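Local coordinates for copper-containing nitrite reductase (Hyphomicrobium denitrificans 1NES1, PDB 6TFO) that reduces nitrite to nitric oxide as a three-domain, copper-containing enzyme of the multicopper oxidase family, passing electrons between its copper centres, at the interface of chains A and B. Numbering follows the deposited sequence. Chains: chain A/B, Copper-containing nitrite reductase.

The interface of chains A and B. Residues chain A 410-412, 414, 438, 443; chain B 230-232, 238.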
loop_
_atom_site.group_PDB
_atom_site.type_symbol
_atom_site.label_atom_id
_atom_site.label_comp_id
_atom_site.label_asym_id
_atom_site.label_seq_id
_atom_site.Cartn_x
_atom_site.Cartn_y
_atom_site.Cartn_z
ATOM N N ARG A 410 -19.839 -46.906 -29.788
ATOM C CA ARG A 410 -21.196 -46.531 -29.311
ATOM C C ARG A 410 -21.358 -45.009 -29.220
ATOM O O ARG A 410 -20.362 -44.291 -29.390
ATOM C CB ARG A 410 -21.469 -47.206 -27.965
ATOM C CG ARG A 410 -20.453 -46.881 -26.880
ATOM C CD ARG A 410 -21.166 -46.836 -25.540
ATOM N NE ARG A 410 -22.178 -45.787 -25.560
ATOM C CZ ARG A 410 -23.259 -45.735 -24.789
ATOM N NH1 ARG A 410 -23.514 -46.682 -23.908
ATOM N NH2 ARG A 410 -24.089 -44.717 -24.891
ATOM N N GLY A 411 -22.590 -44.557 -28.959
ATOM C CA GLY A 411 -23.000 -43.146 -29.006
ATOM C C GLY A 411 -22.605 -42.394 -27.754
ATOM O O GLY A 411 -22.189 -43.049 -26.768
ATOM N N GLY A 412 -22.745 -41.065 -27.803
ATOM C CA GLY A 412 -22.497 -40.147 -26.675
ATOM C C GLY A 412 -21.933 -38.799 -27.118
ATOM O O GLY A 412 -21.610 -38.619 -28.321
ATOM N N TYR A 414 -18.599 -37.111 -26.611
ATOM C CA TYR A 414 -17.194 -37.363 -26.206
ATOM C C TYR A 414 -16.510 -36.003 -26.054
ATOM O O TYR A 414 -16.755 -35.097 -26.880
ATOM C CB TYR A 414 -16.535 -38.330 -27.194
ATOM C CG TYR A 414 -17.161 -39.707 -27.258
ATOM C CD1 TYR A 414 -18.211 -39.976 -28.122
ATOM C CD2 TYR A 414 -16.715 -40.743 -26.447
ATOM C CE1 TYR A 414 -18.806 -41.230 -28.176
ATOM C CE2 TYR A 414 -17.294 -41.999 -26.487
ATOM C CZ TYR A 414 -18.338 -42.247 -27.361
ATOM O OH TYR A 414 -18.902 -43.489 -27.397
ATOM N N LYS A 438 -28.734 -44.253 -25.162
ATOM C CA LYS A 438 -28.123 -44.077 -23.816
ATOM C C LYS A 438 -27.491 -45.399 -23.365
ATOM O O LYS A 438 -26.317 -45.365 -22.978
ATOM C CB LYS A 438 -29.162 -43.597 -22.792
ATOM C CG LYS A 438 -30.251 -44.597 -22.387
ATOM C CD LYS A 438 -31.254 -45.003 -23.479
ATOM C CE LYS A 438 -32.158 -43.866 -23.916
ATOM N NZ LYS A 438 -32.384 -43.868 -25.381
ATOM N N MET A 443 -21.903 -49.847 -22.479
ATOM C CA MET A 443 -22.120 -49.055 -21.236
ATOM C C MET A 443 -23.621 -48.820 -21.027
ATOM O O MET A 443 -24.272 -48.339 -21.985
ATOM C CB MET A 443 -21.395 -47.708 -21.326
ATOM C CG MET A 443 -21.445 -46.901 -20.052
ATOM S SD MET A 443 -20.305 -45.504 -20.130
ATOM C CE MET A 443 -18.751 -46.365 -19.871
ATOM N N THR B 230 -15.523 -47.116 -22.202
ATOM C CA THR B 230 -15.974 -46.517 -23.476
ATOM C C THR B 230 -17.445 -46.120 -23.344
ATOM O O THR B 230 -18.280 -47.011 -23.114
ATOM C CB THR B 230 -15.711 -47.492 -24.633
ATOM O OG1 THR B 230 -14.324 -47.834 -24.562
ATOM C CG2 THR B 230 -16.041 -46.921 -25.997
ATOM N N GLY B 231 -17.734 -44.828 -23.499
ATOM C CA GLY B 231 -19.100 -44.264 -23.492
ATOM C C GLY B 231 -19.173 -42.985 -22.661
ATOM O O GLY B 231 -18.180 -42.586 -22.051
ATOM N N PRO B 232 -20.354 -42.326 -22.582
ATOM C CA PRO B 232 -20.472 -41.004 -21.957
ATOM C C PRO B 232 -19.693 -40.822 -20.635
ATOM O O PRO B 232 -19.926 -41.573 -19.680
ATOM C CB PRO B 232 -21.988 -40.883 -21.742
ATOM C CG PRO B 232 -22.576 -41.628 -22.918
ATOM C CD PRO B 232 -21.640 -42.813 -23.106
ATOM N N TYR B 238 -23.385 -41.693 -15.824
ATOM C CA TYR B 238 -24.296 -42.701 -15.216
ATOM C C TYR B 238 -24.094 -42.740 -13.693
ATOM O O TYR B 238 -24.933 -43.378 -13.032
ATOM C CB TYR B 238 -24.075 -44.090 -15.836
ATOM C CG TYR B 238 -24.182 -44.151 -17.341
ATOM C CD1 TYR B 238 -23.121 -43.768 -18.148
ATOM C CD2 TYR B 238 -25.349 -44.559 -17.968
ATOM C CE1 TYR B 238 -23.219 -43.774 -19.528
ATOM C CE2 TYR B 238 -25.465 -44.566 -19.351
ATOM C CZ TYR B 238 -24.395 -44.173 -20.133
ATOM O OH TYR B 238 -24.493 -44.181 -21.491
#
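The guanidinium of A:Arg410 takes the ring of B:Pro232 against one face, CD of the proline standing 3.5 Å above the plane toward its rim, while the backbone carbonyl O of A:Lys438 and the backbone N of A:Met443 lie in plane at its edge. The ring of B:Tyr238 receives the same A:Lys438 oxygen in plane at its own edge, its phenol OH donating a hydrogen bond of 2.6 Å from OH to O. This patch joins two subunits of a copper nitrite reductase, a homotrimer built from cupredoxin domains; it is one patch of a larger interface that lacks exact two-fold symmetry. A:Lys438 O is a shared acceptor: it also takes A:Arg410 NH1 and NH2 end-on, the NH2 bond being 3.0 Å long. These two nitrogens sit well above the carbonyl plane, whereas the phenol is tilted 23° from it. Along its NE/NH2 edge the guanidinium grips A:Gly411 O; NE, at 3.0 Å from that oxygen, uses an in-plane lone pair. Bonds along two adjoining edges should fix the orientation of the guanidinium plane and limit its rotation against the proline. The arginine and tyrosine meet tip to tip, their planes 72° apart, which excludes parallel stacking. A:Met443 extends with CG anti to its backbone N (chi1 -174°), then bends at chi3, crossing B:Tyr238 obliquely. Its SD lies 3.4 Å from B:Tyr238 CE1, and its CE reaches B:Thr230 O at 3.3 Å. At the arginine's own backbone carbonyl, A:Tyr414 OH donates to A:Arg410 O at 2.6 Å from above the carbonyl plane, not on a lone pair, a second-shell bond that ties down its backbone.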